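Local coordinates for protein nucleocapsid (Crimean-congo hemorrhagic fever virus, PDB 4AKL) that binds single- and double-stranded RNA, probably helps package the viral genome, and shows sequence-nonspecific double-stranded DNA endonuclease activity, at residues A[167-172]-A[449-454]; A[435-440]-A[444-449]. All coordinates share one frame; numbering follows the deposited sequence. Where two conformers were deposited one is given.

Contact 1. Residues A[167-172]-A[449-454]; sequences KEMLSD and VASEHL
Asp-172 and Glu-452 bring their carboxylates together, with OD2 of Asp-172 2.7 Å from OE2 of Glu-452 and OE1 of Glu-452 further off. With two acid oxygens this close, one of the groups probably holds a proton and donates it. The two side chains cross at about a right angle, and their carboxylate planes are turned 62° apart. Asp-172 presents its OD2 from a side chain whose CG lies anti to the backbone N (chi1 -176°). The Glu-452 side chain does not set out toward helix 163-181; extended beyond CG, it brings its carboxylate nearer. Arg-175 and Arg-176, further along helix 163-181, form salt bridges to OD1 and OD2 of Asp-172 respectively, and their positive charge would probably temper the repulsion between the two acids and favour their approach.

The pair sits where helix 163-181 and the first turn of helix 450-460, which starts just after the N-cap residue Val-449, pack almost perpendicularly in this mostly helical nucleocapsid: the short segments cross at -101°, with their axes 10.5 Å apart.

Beside the acids a methyl group packs on backbone and short side chains. Met-169 suits the wide interhelical distance, since its long, unbranched chain bends at its last torsion and delivers the methyl CE to the backbone of the facing helix. CE of Met-169 lies 3.5 Å from the carbonyl O of Ser-451 and 4.0 Å from CG of Glu-452. Ser-451, small enough to let the methyl approach, turns its OG to Gln-437, with which it hydrogen-bonds.

Contact 2. Residues A[435-440]-A[444-449]; sequences EIQKTG and QDMDIV. Unlike the reference sequence in segment 444-449: Asp-445 (reference His).
Van der Waals packing joins Gln-437 to Val-449, and it is the terminal amide of the glutamine that does the touching. NE2 of Gln-437 comes within 3.5 Å of the methyl CG1 of Val-449, while OE1 of Gln-437 is 3.9 Å from the same methyl, so the branch meets both ends of the amide. The two side chains cross obliquely. Gln-437 points from its helix toward the loop, and beyond CG its chain stays extended (chi2 -178°), giving the reach to span backbones whose nearest CA atoms are 8.6 Å apart. A beta-branched valine offers a compact methyl at this buried position; the branch that meets the amide, CG1, is the one lying opposite the backbone N (chi1 175°).

A looser contact involves sulfur. SD of Met-446 lies 4.0 Å from NE2 of Gln-437, and the flexible, polarisable thioether suits this more distant approach to an amide.

The arrangement is a helix-loop-helix connection: the last turns of helix 425-440 face the irregular segment that leads into helix 450-460.

Hydrogen bonds run within the helix or to residues beyond the two segments. The bond from OE1 of Gln-437 to Ser-451 helps fix the rotation of the amide that Val-449 touches. The carbonyl O of Met-446 receives Arg-176 of helix 163-181. Within helix 425-440, the carbonyl O of Glu-435 is gripped twice by Thr-439: OG1 of Thr-439 sits 2.9 Å from that oxygen, above the carbonyl plane, and the backbone N approaches from the opposite face.

Overall arrangement
Contacts 1 and 2 lie with their centres about 9 Å apart, on the same side of the chain's centre, and share Val-449. Along the sequence contact 2 is local, bridging the turn between the consecutive helices 425-440 and 450-460, and is nested inside the long loop closed by contact 1, whose segments are 277 residues apart. Two polar links join them: a salt bridge from Lys-438 NZ to Glu-168 OE2 (2.7 Å), and the pairing of Gln-437 with Ser-451. Helices 163-181, 425-440 and 450-460 thus meet in one cluster, bringing distant parts of the chain together.

Contact 1. Residues A[167-172]-A[449-454]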
loop_
_atom_site.group_PDB
_atom_site.type_symbol
_atom_site.label_atom_id
_atom_site.label_comp_id
_atom_site.label_asym_id
_atom_site.label_seq_id
_atom_site.Cartn_x
_atom_site.Cartn_y
_atom_site.Cartn_z
ATOM N N LYS A 167 -21.792 -1.554 7.222
ATOM C CA LYS A 167 -22.240 -0.168 6.957
ATOM C C LYS A 167 -21.775 0.827 8.035
ATOM O O LYS A 167 -21.456 1.989 7.725
ATOM C CB LYS A 167 -23.747 -0.106 6.724
ATOM C CG LYS A 167 -24.156 -0.586 5.299
ATOM C CD LYS A 167 -25.641 -0.474 5.033
ATOM C CE LYS A 167 -25.988 -0.721 3.514
ATOM N NZ LYS A 167 -27.457 -0.694 3.245
ATOM N N GLU A 168 -21.703 0.376 9.292
ATOM C CA GLU A 168 -21.154 1.219 10.382
ATOM C C GLU A 168 -19.654 1.476 10.190
ATOM O O GLU A 168 -19.197 2.613 10.376
ATOM C CB GLU A 168 -21.420 0.602 11.759
ATOM C CG GLU A 168 -20.759 1.339 12.917
ATOM C CD GLU A 168 -20.883 0.612 14.222
ATOM O OE1 GLU A 168 -21.819 -0.220 14.417
ATOM O OE2 GLU A 168 -20.027 0.883 15.076
ATOM N N MET A 169 -18.898 0.421 9.823
ATOM C CA MET A 169 -17.476 0.536 9.482
ATOM C C MET A 169 -17.243 1.573 8.407
ATOM O O MET A 169 -16.413 2.438 8.585
ATOM C CB MET A 169 -16.864 -0.806 9.057
ATOM C CG MET A 169 -16.723 -1.765 10.231
ATOM S SD MET A 169 -16.075 -3.357 9.781
ATOM C CE MET A 169 -14.329 -2.951 9.690
ATOM N N LEU A 170 -17.991 1.484 7.311
ATOM C CA LEU A 170 -17.939 2.479 6.232
ATOM C C LEU A 170 -18.278 3.931 6.652
ATOM O O LEU A 170 -17.637 4.884 6.163
ATOM C CB LEU A 170 -18.848 2.056 5.083
ATOM C CG LEU A 170 -18.317 0.928 4.210
ATOM C CD1 LEU A 170 -19.434 0.489 3.223
ATOM C CD2 LEU A 170 -17.093 1.413 3.415
ATOM N N SER A 171 -19.260 4.107 7.530
ATOM C CA SER A 171 -19.585 5.449 8.061
ATOM C C SER A 171 -18.400 6.079 8.797
ATOM O O SER A 171 -18.127 7.299 8.671
ATOM C CB SER A 171 -20.783 5.378 9.006
ATOM O OG SER A 171 -21.922 4.821 8.344
ATOM N N ASP A 172 -17.698 5.269 9.578
ATOM C CA ASP A 172 -16.545 5.786 10.274
ATOM C C ASP A 172 -15.406 6.019 9.274
ATOM O O ASP A 172 -14.629 6.969 9.416
ATOM C CB ASP A 172 -16.083 4.819 11.357
ATOM C CG ASP A 172 -14.936 5.382 12.162
ATOM O OD1 ASP A 172 -15.077 6.490 12.724
ATOM O OD2 ASP A 172 -13.917 4.719 12.203
ATOM N N VAL A 449 -7.391 2.046 12.389
ATOM C CA VAL A 449 -8.219 0.885 12.780
ATOM C C VAL A 449 -7.890 -0.242 11.782
ATOM O O VAL A 449 -8.356 -0.199 10.630
ATOM C CB VAL A 449 -9.678 1.244 12.784
ATOM C CG1 VAL A 449 -10.585 0.013 13.075
ATOM C CG2 VAL A 449 -9.929 2.315 13.823
ATOM N N ALA A 450 -7.071 -1.217 12.231
ATOM C CA ALA A 450 -6.641 -2.346 11.375
ATOM C C ALA A 450 -7.790 -3.040 10.603
ATOM O O ALA A 450 -7.663 -3.317 9.442
ATOM C CB ALA A 450 -5.901 -3.424 12.188
ATOM N N SER A 451 -8.890 -3.304 11.275
ATOM C CA SER A 451 -10.042 -3.981 10.645
ATOM C C SER A 451 -10.661 -3.144 9.545
ATOM O O SER A 451 -11.140 -3.697 8.566
ATOM C CB SER A 451 -11.091 -4.337 11.703
ATOM O OG SER A 451 -11.492 -3.159 12.386
ATOM N N GLU A 452 -10.658 -1.818 9.700
ATOM C CA GLU A 452 -11.108 -0.909 8.619
ATOM C C GLU A 452 -10.174 -0.927 7.393
ATOM O O GLU A 452 -10.665 -0.945 6.251
ATOM C CB GLU A 452 -11.295 0.523 9.122
ATOM C CG GLU A 452 -12.467 0.618 10.035
ATOM C CD GLU A 452 -12.722 1.982 10.564
ATOM O OE1 GLU A 452 -12.019 2.902 10.170
ATOM O OE2 GLU A 452 -13.648 2.133 11.387
ATOM N N HIS A 453 -8.848 -0.947 7.642
ATOM C CA HIS A 453 -7.809 -1.073 6.600
ATOM C C HIS A 453 -8.079 -2.400 5.857
ATOM O O HIS A 453 -8.055 -2.457 4.636
ATOM C CB HIS A 453 -6.440 -1.016 7.336
ATOM C CG HIS A 453 -5.212 -1.084 6.483
ATOM N ND1 HIS A 453 -4.920 -0.168 5.484
ATOM C CD2 HIS A 453 -4.163 -1.939 6.525
ATOM C CE1 HIS A 453 -3.751 -0.480 4.938
ATOM N NE2 HIS A 453 -3.271 -1.550 5.553
ATOM N N LEU A 454 -8.343 -3.468 6.630
ATOM C CA LEU A 454 -8.636 -4.763 6.023
ATOM C C LEU A 454 -9.907 -4.727 5.139
ATOM O O LEU A 454 -9.881 -5.234 4.054
ATOM C CB LEU A 454 -8.763 -5.863 7.057
ATOM C CG LEU A 454 -7.486 -6.352 7.754
ATOM C CD1 LEU A 454 -7.926 -7.289 8.929
ATOM C CD2 LEU A 454 -6.430 -7.054 6.819
#

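Contact 2. Residues A[435-440]-A[444-449]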
loop_
_atom_site.group_PDB
_atom_site.type_symbol
_atom_site.label_atom_id
_atom_site.label_comp_id
_atom_site.label_asym_id
_atom_site.label_seq_id
_atom_site.Cartn_x
_atom_site.Cartn_y
_atom_site.Cartn_z
ATOM N N GLU A 435 -15.881 -5.366 15.969
ATOM C CA GLU A 435 -16.795 -5.370 17.091
ATOM C C GLU A 435 -16.002 -5.583 18.361
ATOM O O GLU A 435 -16.212 -4.904 19.363
ATOM C CB GLU A 435 -17.917 -6.398 16.893
ATOM C CG GLU A 435 -18.897 -5.982 15.719
ATOM C CD GLU A 435 -19.858 -7.094 15.259
ATOM O OE1 GLU A 435 -19.518 -8.307 15.359
ATOM O OE2 GLU A 435 -20.970 -6.755 14.791
ATOM N N ILE A 436 -15.046 -6.500 18.305
ATOM C CA ILE A 436 -14.165 -6.745 19.443
ATOM C C ILE A 436 -13.346 -5.485 19.808
ATOM O O ILE A 436 -13.294 -5.109 21.015
ATOM C CB ILE A 436 -13.263 -7.951 19.201
ATOM C CG1 ILE A 436 -14.081 -9.229 19.143
ATOM C CG2 ILE A 436 -12.209 -8.098 20.298
ATOM C CD1 ILE A 436 -13.311 -10.372 18.567
ATOM N N GLN A 437 -12.718 -4.831 18.821
ATOM C CA GLN A 437 -11.973 -3.565 19.084
ATOM C C GLN A 437 -12.905 -2.540 19.711
ATOM O O GLN A 437 -12.504 -1.805 20.662
ATOM C CB GLN A 437 -11.347 -2.872 17.839
ATOM C CG GLN A 437 -10.460 -3.708 16.904
ATOM C CD GLN A 437 -9.825 -2.916 15.699
ATOM O OE1 GLN A 437 -9.560 -3.476 14.556
ATOM N NE2 GLN A 437 -9.539 -1.628 15.964
ATOM N N LYS A 438 -14.122 -2.466 19.193
ATOM C CA LYS A 438 -15.069 -1.460 19.612
ATOM C C LYS A 438 -15.554 -1.649 21.047
ATOM O O LYS A 438 -15.786 -0.662 21.749
ATOM C CB LYS A 438 -16.271 -1.470 18.660
ATOM C CG LYS A 438 -17.195 -0.318 18.828
ATOM C CD LYS A 438 -18.125 -0.107 17.570
ATOM C CE LYS A 438 -19.512 -0.710 17.662
ATOM N NZ LYS A 438 -20.607 0.349 17.612
ATOM N N THR A 439 -15.726 -2.904 21.462
ATOM C CA THR A 439 -16.155 -3.244 22.817
ATOM C C THR A 439 -15.161 -2.720 23.853
ATOM O O THR A 439 -15.553 -2.176 24.888
ATOM C CB THR A 439 -16.282 -4.776 22.984
ATOM O OG1 THR A 439 -17.245 -5.276 22.076
ATOM C CG2 THR A 439 -16.695 -5.142 24.356
ATOM N N GLY A 440 -13.890 -2.873 23.557
ATOM C CA GLY A 440 -12.835 -2.554 24.485
ATOM C C GLY A 440 -12.190 -1.182 24.417
ATOM O O GLY A 440 -11.541 -0.778 25.389
ATOM N N GLN A 444 -13.000 5.925 17.334
ATOM C CA GLN A 444 -12.742 7.283 16.834
ATOM C C GLN A 444 -11.429 7.911 17.339
ATOM O O GLN A 444 -10.902 8.793 16.682
ATOM C CB GLN A 444 -13.947 8.214 17.119
ATOM C CG GLN A 444 -15.172 8.010 16.191
ATOM C CD GLN A 444 -16.095 6.863 16.577
ATOM O OE1 GLN A 444 -16.091 6.388 17.716
ATOM N NE2 GLN A 444 -16.905 6.411 15.607
ATOM N N ASP A 445 -10.894 7.453 18.479
ATOM C CA ASP A 445 -9.590 7.982 18.976
ATOM C C ASP A 445 -8.314 7.364 18.391
ATOM O O ASP A 445 -7.182 7.883 18.631
ATOM C CB ASP A 445 -9.497 7.871 20.482
ATOM C CG ASP A 445 -10.106 9.043 21.170
ATOM O OD1 ASP A 445 -11.103 9.604 20.641
ATOM O OD2 ASP A 445 -9.589 9.404 22.243
ATOM N N MET A 446 -8.463 6.276 17.657
ATOM C CA MET A 446 -7.320 5.642 17.039
ATOM C C MET A 446 -7.086 6.297 15.687
ATOM O O MET A 446 -8.023 6.483 14.937
ATOM C CB MET A 446 -7.574 4.157 16.846
ATOM C CG MET A 446 -7.921 3.421 18.113
ATOM S SD MET A 446 -8.266 1.691 17.745
ATOM C CE MET A 446 -6.615 0.996 17.863
ATOM N N ASP A 447 -5.826 6.639 15.382
ATOM C CA ASP A 447 -5.466 7.097 14.038
ATOM C C ASP A 447 -5.775 5.968 13.034
ATOM O O ASP A 447 -6.251 6.203 11.963
ATOM C CB ASP A 447 -3.966 7.456 13.948
ATOM C CG ASP A 447 -3.574 8.654 14.828
ATOM O OD1 ASP A 447 -4.478 9.235 15.472
ATOM O OD2 ASP A 447 -2.349 9.004 14.881
ATOM N N ILE A 448 -5.492 4.744 13.432
ATOM C CA ILE A 448 -5.527 3.586 12.538
ATOM C C ILE A 448 -6.335 2.452 13.103
ATOM O O ILE A 448 -5.984 1.943 14.182
ATOM C CB ILE A 448 -4.074 3.054 12.312
ATOM C CG1 ILE A 448 -3.245 4.051 11.486
ATOM C CG2 ILE A 448 -4.053 1.623 11.617
ATOM C CD1 ILE A 448 -3.917 4.461 10.249
ATOM N N VAL A 449 -7.391 2.046 12.389
ATOM C CA VAL A 449 -8.219 0.885 12.780
ATOM C C VAL A 449 -7.890 -0.242 11.782
ATOM O O VAL A 449 -8.356 -0.199 10.630
ATOM C CB VAL A 449 -9.678 1.244 12.784
ATOM C CG1 VAL A 449 -10.585 0.013 13.075
ATOM C CG2 VAL A 449 -9.929 2.315 13.823
#